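Long-range contact in C2 domain protein (Scophthalmus maximus, PDB 3W57), which binds calcium ions through the loops of its C2 domain and may have wide pore channel activity: residues C102-K107 against Y125-S130. Numbering follows the deposited sequence.
Sequences CQRQIK and YMYTLS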
ATOM      1  N   CYS A 102      -5.459  -2.283  -3.911  1.00 12.43           N
ATOM      2  CA  CYS A 102      -6.411  -2.541  -2.842  1.00 13.73           C
ATOM      3  C   CYS A 102      -7.150  -1.246  -2.541  1.00 14.49           C
ATOM      4  O   CYS A 102      -6.526  -0.222  -2.310  1.00 12.22           O
ATOM      5  CB  CYS A 102      -5.662  -3.024  -1.611  1.00 14.23           C
ATOM      6  SG  CYS A 102      -4.572  -4.424  -1.979  1.00 24.35           S
ATOM      7  N   GLN A 103      -8.477  -1.295  -2.548  1.00 14.90           N
ATOM      8  CA  GLN A 103      -9.281  -0.099  -2.328  1.00 14.21           C
ATOM      9  C   GLN A 103     -10.358  -0.378  -1.301  1.00 14.42           C
ATOM     10  O   GLN A 103     -10.984  -1.441  -1.315  1.00 16.31           O
ATOM     11  CB  GLN A 103      -9.961   0.326  -3.631  1.00 18.34           C
ATOM     12  CG  GLN A 103      -9.066   1.026  -4.620  1.00 22.38           C
ATOM     13  CD  GLN A 103      -9.838   1.998  -5.502  1.00 27.22           C
ATOM     14  OE1 GLN A 103      -9.337   3.073  -5.855  1.00 23.26           O
ATOM     15  NE2 GLN A 103     -11.068   1.627  -5.855  1.00 26.20           N
ATOM     16  N   ARG A 104     -10.599   0.578  -0.421  1.00 12.44           N
ATOM     17  CA  ARG A 104     -11.770   0.490   0.437  1.00 14.22           C
ATOM     18  C   ARG A 104     -12.127   1.841   1.037  1.00 11.28           C
ATOM     19  O   ARG A 104     -11.294   2.750   1.107  1.00 12.65           O
ATOM     20  CB  ARG A 104     -11.557  -0.519   1.560  1.00 15.26           C
ATOM     21  CG  ARG A 104     -10.519  -0.081   2.571  1.00 13.61           C
ATOM     22  CD  ARG A 104     -10.498  -1.018   3.778  1.00 10.88           C
ATOM     23  NE  ARG A 104     -10.344  -2.416   3.375  1.00 12.87           N
ATOM     24  CZ  ARG A 104     -11.317  -3.318   3.427  1.00 15.34           C
ATOM     25  NH1 ARG A 104     -12.515  -2.969   3.875  1.00 16.05           N
ATOM     26  NH2 ARG A 104     -11.099  -4.567   3.033  1.00 17.62           N
ATOM     27  N   GLN A 105     -13.377   1.960   1.470  1.00 16.55           N
ATOM     28  CA  GLN A 105     -13.826   3.162   2.161  1.00 12.44           C
ATOM     29  C   GLN A 105     -13.353   3.169   3.617  1.00 13.65           C
ATOM     30  O   GLN A 105     -13.501   2.182   4.343  1.00 14.27           O
ATOM     31  CB  GLN A 105     -15.354   3.275   2.097  1.00 15.20           C
ATOM     32  CG  GLN A 105     -15.867   3.646   0.719  1.00 21.03           C
ATOM     33  CD  GLN A 105     -17.375   3.803   0.689  1.00 30.79           C
ATOM     34  OE1 GLN A 105     -18.107   2.945   1.180  1.00 32.70           O
ATOM     35  NE2 GLN A 105     -17.844   4.911   0.127  1.00 27.11           N
ATOM     36  N   ILE A 106     -12.780   4.285   4.051  1.00 12.17           N
ATOM     37  CA  ILE A 106     -12.248   4.341   5.400  1.00 11.49           C
ATOM     38  C   ILE A 106     -13.325   4.588   6.448  1.00 11.78           C
ATOM     39  O   ILE A 106     -14.269   5.346   6.225  1.00 12.35           O
ATOM     40  CB  ILE A 106     -11.149   5.399   5.537  1.00 11.14           C
ATOM     41  CG1 ILE A 106     -11.674   6.775   5.155  1.00 11.34           C
ATOM     42  CG2 ILE A 106      -9.944   5.030   4.676  1.00 11.90           C
ATOM     43  CD1 ILE A 106     -10.626   7.882   5.299  1.00 12.92           C
ATOM     44  N   LYS A 107     -13.158   3.943   7.596  1.00 12.79           N
ATOM     45  CA  LYS A 107     -14.100   4.046   8.704  1.00 12.14           C
ATOM     46  C   LYS A 107     -13.386   4.526   9.953  1.00 13.89           C
ATOM     47  O   LYS A 107     -12.212   4.236  10.157  1.00 11.80           O
ATOM     48  CB  LYS A 107     -14.748   2.687   8.979  1.00 12.93           C
ATOM     49  CG  LYS A 107     -15.315   1.997   7.752  1.00 14.56           C
ATOM     50  CD  LYS A 107     -16.506   2.742   7.158  1.00 17.27           C
ATOM     51  CE  LYS A 107     -17.076   1.960   5.988  1.00 22.16           C
ATOM     52  NZ  LYS A 107     -18.263   2.619   5.365  1.00 26.25           N
ATOM     53  N   TYR A 125      -2.200  -4.505   5.786  1.00  8.11           N
ATOM     54  CA  TYR A 125      -1.992  -3.134   6.251  1.00  6.02           C
ATOM     55  C   TYR A 125      -2.940  -2.789   7.388  1.00  8.86           C
ATOM     56  O   TYR A 125      -3.875  -3.538   7.673  1.00  8.19           O
ATOM     57  CB  TYR A 125      -2.204  -2.155   5.104  1.00  7.71           C
ATOM     58  CG  TYR A 125      -3.593  -2.181   4.495  1.00  6.99           C
ATOM     59  CD1 TYR A 125      -4.550  -1.243   4.868  1.00  9.25           C
ATOM     60  CD2 TYR A 125      -3.933  -3.112   3.513  1.00  9.64           C
ATOM     61  CE1 TYR A 125      -5.822  -1.248   4.296  1.00  8.40           C
ATOM     62  CE2 TYR A 125      -5.201  -3.116   2.943  1.00 11.04           C
ATOM     63  CZ  TYR A 125      -6.136  -2.178   3.335  1.00 14.18           C
ATOM     64  OH  TYR A 125      -7.399  -2.190   2.758  1.00 15.75           O
ATOM     65  N   MET A 126      -2.682  -1.657   8.039  1.00  7.25           N
ATOM     66  CA  MET A 126      -3.562  -1.140   9.080  1.00  7.97           C
ATOM     67  C   MET A 126      -3.756   0.336   8.832  1.00  9.10           C
ATOM     68  O   MET A 126      -2.896   0.990   8.270  1.00  8.98           O
ATOM     69  CB  MET A 126      -2.929  -1.265  10.473  1.00 12.40           C
ATOM     70  CG  MET A 126      -2.621  -2.642  10.916  1.00 19.48           C
ATOM     71  SD  MET A 126      -1.933  -2.501  12.572  1.00 18.48           S
ATOM     72  CE  MET A 126      -3.270  -1.757  13.472  1.00 15.18           C
ATOM     73  N   TYR A 127      -4.882   0.865   9.283  1.00  8.24           N
ATOM     74  CA  TYR A 127      -5.045   2.310   9.320  1.00  9.35           C
ATOM     75  C   TYR A 127      -5.831   2.726  10.549  1.00 11.65           C
ATOM     76  O   TYR A 127      -6.575   1.931  11.144  1.00  9.97           O
ATOM     77  CB  TYR A 127      -5.689   2.845   8.035  1.00  8.94           C
ATOM     78  CG  TYR A 127      -7.166   2.581   7.915  1.00  8.25           C
ATOM     79  CD1 TYR A 127      -8.089   3.458   8.471  1.00  9.87           C
ATOM     80  CD2 TYR A 127      -7.642   1.454   7.258  1.00  9.49           C
ATOM     81  CE1 TYR A 127      -9.451   3.225   8.366  1.00 10.45           C
ATOM     82  CE2 TYR A 127      -8.997   1.210   7.155  1.00  7.48           C
ATOM     83  CZ  TYR A 127      -9.897   2.093   7.715  1.00 10.28           C
ATOM     84  OH  TYR A 127     -11.251   1.842   7.601  1.00 11.74           O
ATOM     85  N   THR A 128      -5.632   3.976  10.939  1.00 11.06           N
ATOM     86  CA  THR A 128      -6.391   4.565  12.025  1.00 11.57           C
ATOM     87  C   THR A 128      -6.987   5.850  11.486  1.00 10.88           C
ATOM     88  O   THR A 128      -6.255   6.694  10.967  1.00 11.99           O
ATOM     89  CB  THR A 128      -5.500   4.878  13.233  1.00 11.25           C
ATOM     90  OG1 THR A 128      -5.017   3.653  13.812  1.00 13.46           O
ATOM     91  CG2 THR A 128      -6.313   5.642  14.278  1.00 14.19           C
ATOM     92  N   LEU A 129      -8.312   5.980  11.569  1.00  9.72           N
ATOM     93  CA  LEU A 129      -8.995   7.234  11.228  1.00 12.69           C
ATOM     94  C   LEU A 129      -9.536   7.873  12.506  1.00 14.64           C
ATOM     95  O   LEU A 129     -10.297   7.241  13.244  1.00 13.59           O
ATOM     96  CB  LEU A 129     -10.131   6.983  10.223  1.00 12.71           C
ATOM     97  CG  LEU A 129     -10.934   8.208   9.747  1.00 13.19           C
ATOM     98  CD1 LEU A 129     -10.071   9.205   8.960  1.00 14.74           C
ATOM     99  CD2 LEU A 129     -12.171   7.795   8.949  1.00 14.87           C
ATOM    100  N   SER A 130      -9.140   9.117  12.770  1.00 14.42           N
ATOM    101  CA  SER A 130      -9.455   9.765  14.049  1.00 18.12           C
ATOM    102  C   SER A 130     -10.079  11.167  13.941  1.00 22.29           C
ATOM    103  O   SER A 130      -9.915  11.860  12.936  1.00 17.97           O
ATOM    104  CB  SER A 130      -8.207   9.823  14.938  1.00 23.41           C
ATOM    105  OG  SER A 130      -7.182  10.580  14.324  1.00 27.80           O
TER
HETATM  106  O   HOH W   1      -8.313  -4.409   1.496  1.00 13.22           O
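The phenolic OH of Tyr-125 is gripped from two directions: Arg-104 NE donates a hydrogen bond to it over 3.0 Å, and a water bonds to the same OH. That water, 2.7 Å from Tyr-125 OH, also accepts from Arg-104 NH2, which closes a small ring of bonds between the buried tyrosine and the partly exposed arginine. The hydroxyl sits at the guanidinium edge, almost exactly in its plane, while the phenol ring is turned 44° from that plane; a bend at chi3 swings NE round to meet it. Two residues on, Tyr-127 reaches across in the same manner, its OH taking the backbone N-H of Lys-107 at 2.8 Å in a fairly straight bond (159°). Ile-106 CG2 lies over the rim of one face of this ring, with Lys-107 O at the ring edge. A leucine in place of Tyr-127 would probably leave the Lys-107 amide without this acceptor and strip Ile-106 of its aromatic neighbour. Farther along, Ile-106 CD1 meets Leu-129 CD1 at 3.9 Å, and Leu-129 CB packs against Lys-107 O. Lys-107 itself turns its amine away to Asn-81. The axes of 102-105 and 125-130 come within 11.5 Å and are inclined by 27°. The contact joins the edge strand 97-105 and its following loop to strand 122-130 of the facing sheet, face-to-face packing characteristic of the C2 beta-sandwich.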